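Local coordinates for protein CalS10 (Micromonospora echinospora, PDB 6UK5) that probably transfers a methyl group from S-adenosylmethionine to an amino pentose during calicheamicin biosynthesis, at residues V79-L84 / V99-D105. Numbering follows the deposited sequence.
Sequences VEGLEL and VRLHAGD. With SAM (S-adenosylmethionine), chain D.
His102 reaches to Glu80 on the adjacent strand, and its NE2 donates to carboxylate oxygen OE1 at 2.6 Å. The oxygen is met nearly head-on along its C-O bond but lies 16° out of the ring plane. Glu80 carries its CG beside the backbone N (chi1 -61°) and runs extended from there, bringing the carboxylate to the imidazole edge with the two planes 26° apart. Alongside this pair, strands 79-83 and 101-103 run parallel and trade backbone bonds in the alternating pattern of a parallel ladder. His102 N gives to Gly81 O and His102 O accepts from Glu83 N, so both polar backbone atoms of the histidine are satisfied by the neighbouring strand. Gly104 N to Glu83 O (3.0 Å) continues the ladder one residue past strand 101-103, whereas Gly81 N to Arg100 O, at 3.3 Å, is weak. A water joins Val79 O to Arg100 N at the other end. Leu82 lays CD2 against His102 CB at 3.7 Å, its side chain crossing that of the histidine at about a right angle. Putting a leucine at His102 would probably leave Glu80 OE1 without its imidazole donor, and its carboxylate less firmly fixed in rotation.

Helix 86-95 connects these strands in a beta-alpha-beta unit of the Rossmann-like methyltransferase fold and packs on Leu101 and Glu83; 101-103 is the outermost strand, and the C-terminal ends of both meet S-adenosylmethionine. Glu83 OE2 accepts from ribose O3' and from Ala85 N, while its OE1 takes Gly64 N. Asp105 OD1 receives adenine N6 at 2.8 Å in a nearly straight bond, and its OD2 pairs with Arg107. The chemistry thus divides: a histidine-carboxylate bond joins the strands near the start of 79-83, and at their C-terminal ends two acidic side chains act as acceptors for the cofactor's ribose and adenine.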
# COMPACT_ATOMS: atom_id res chain seq x y z
N VAL A 79 19.18 -5.67 -31.72
CA VAL A 79 18.31 -4.77 -30.97
C VAL A 79 19.18 -3.84 -30.15
O VAL A 79 20.23 -4.25 -29.64
CB VAL A 79 17.35 -5.60 -30.10
CG1 VAL A 79 16.79 -4.78 -28.98
CG2 VAL A 79 16.22 -6.20 -30.94
N GLU A 80 18.75 -2.59 -30.01
CA GLU A 80 19.48 -1.61 -29.23
C GLU A 80 18.50 -0.74 -28.45
O GLU A 80 17.29 -0.77 -28.67
CB GLU A 80 20.38 -0.72 -30.11
CG GLU A 80 21.45 -1.46 -30.88
CD GLU A 80 22.51 -0.53 -31.45
OE1 GLU A 80 22.69 0.57 -30.88
OE2 GLU A 80 23.15 -0.89 -32.45
N GLY A 81 19.05 0.05 -27.53
CA GLY A 81 18.24 0.91 -26.69
C GLY A 81 18.86 2.28 -26.54
O GLY A 81 20.07 2.47 -26.68
N LEU A 82 18.00 3.24 -26.23
CA LEU A 82 18.39 4.63 -26.01
C LEU A 82 17.57 5.15 -24.85
O LEU A 82 16.34 5.05 -24.86
CB LEU A 82 18.18 5.46 -27.28
CG LEU A 82 18.74 6.88 -27.42
CD1 LEU A 82 18.03 7.85 -26.48
CD2 LEU A 82 20.24 6.92 -27.21
N GLU A 83 18.24 5.71 -23.84
CA GLU A 83 17.59 6.04 -22.58
C GLU A 83 18.37 7.15 -21.90
O GLU A 83 19.60 7.14 -21.89
CB GLU A 83 17.50 4.81 -21.67
CG GLU A 83 16.96 5.10 -20.28
CD GLU A 83 15.57 5.70 -20.28
OE1 GLU A 83 14.84 5.51 -21.27
OE2 GLU A 83 15.22 6.36 -19.29
N LEU A 84 17.64 8.11 -21.32
CA LEU A 84 18.28 9.25 -20.69
C LEU A 84 18.51 9.04 -19.19
O LEU A 84 19.56 9.42 -18.67
CB LEU A 84 17.44 10.52 -20.89
CG LEU A 84 18.08 11.80 -20.36
CD1 LEU A 84 19.32 12.15 -21.17
CD2 LEU A 84 17.10 12.96 -20.36
N VAL A 99 23.30 -6.57 -24.96
CA VAL A 99 22.54 -5.67 -25.82
C VAL A 99 23.18 -4.29 -25.72
O VAL A 99 23.30 -3.74 -24.62
CB VAL A 99 21.05 -5.62 -25.43
CG1 VAL A 99 20.27 -4.72 -26.38
CG2 VAL A 99 20.48 -7.02 -25.39
N ARG A 100 23.58 -3.74 -26.86
CA ARG A 100 24.15 -2.39 -26.87
C ARG A 100 23.08 -1.40 -26.47
O ARG A 100 22.08 -1.21 -27.18
CB ARG A 100 24.72 -2.05 -28.25
CG ARG A 100 25.47 -0.72 -28.27
CD ARG A 100 26.73 -0.75 -27.41
NE ARG A 100 27.37 0.56 -27.30
CZ ARG A 100 27.39 1.31 -26.20
NH1 ARG A 100 26.80 0.89 -25.08
NH2 ARG A 100 28.00 2.48 -26.21
N LEU A 101 23.28 -0.76 -25.32
CA LEU A 101 22.39 0.27 -24.80
C LEU A 101 23.15 1.58 -24.74
O LEU A 101 24.33 1.60 -24.37
CB LEU A 101 21.86 -0.11 -23.42
CG LEU A 101 21.09 -1.43 -23.34
CD1 LEU A 101 20.50 -1.64 -21.96
CD2 LEU A 101 19.98 -1.47 -24.38
N HIS A 102 22.47 2.67 -25.08
CA HIS A 102 23.09 3.98 -25.16
C HIS A 102 22.41 4.95 -24.21
O HIS A 102 21.18 4.99 -24.12
CB HIS A 102 23.02 4.54 -26.59
CG HIS A 102 23.53 3.59 -27.63
ND1 HIS A 102 24.81 3.65 -28.12
CD2 HIS A 102 22.93 2.56 -28.27
CE1 HIS A 102 24.98 2.69 -29.02
NE2 HIS A 102 23.85 2.02 -29.13
N ALA A 103 23.22 5.73 -23.50
CA ALA A 103 22.70 6.87 -22.76
C ALA A 103 22.56 8.03 -23.73
O ALA A 103 23.51 8.36 -24.45
CB ALA A 103 23.63 7.25 -21.60
N GLY A 104 21.39 8.64 -23.77
CA GLY A 104 21.17 9.68 -24.76
C GLY A 104 19.88 10.41 -24.51
O GLY A 104 19.04 10.01 -23.70
N ASP A 105 19.73 11.52 -25.24
CA ASP A 105 18.51 12.31 -25.24
C ASP A 105 17.75 12.09 -26.53
O ASP A 105 18.32 12.17 -27.62
CB ASP A 105 18.83 13.80 -25.06
CG ASP A 105 17.61 14.61 -24.66
OD1 ASP A 105 16.53 14.38 -25.24
OD2 ASP A 105 17.73 15.46 -23.75
N SAM D . 9.63 1.97 -23.10
CA SAM D . 9.56 2.26 -21.70
C SAM D . 8.64 1.26 -20.94
O SAM D . 7.52 0.99 -21.44
OXT SAM D . 9.09 0.81 -19.87
CB SAM D . 9.06 3.70 -21.49
CG SAM D . 9.48 4.13 -20.10
SD SAM D . 8.41 5.54 -19.70
CE SAM D . 8.52 5.54 -17.92
C5' SAM D . 9.36 7.06 -20.11
C4' SAM D . 10.88 6.96 -20.25
O4' SAM D . 11.33 8.01 -21.12
C3' SAM D . 11.65 7.11 -18.94
O3' SAM D . 12.27 5.88 -18.56
C2' SAM D . 12.72 8.18 -19.23
O2' SAM D . 14.02 7.76 -18.83
C1' SAM D . 12.65 8.35 -20.75
N9 SAM D . 12.92 9.70 -21.22
C8 SAM D . 12.25 10.85 -20.90
N7 SAM D . 12.67 11.91 -21.54
C5 SAM D . 13.68 11.43 -22.35
C6 SAM D . 14.52 12.04 -23.31
N6 SAM D . 14.50 13.35 -23.57
N1 SAM D . 15.39 11.26 -23.97
C2 SAM D . 15.44 9.96 -23.69
N3 SAM D . 14.71 9.27 -22.81
C4 SAM D . 13.85 10.06 -22.17
O HOH W 1 22.67 -4.40 -29.05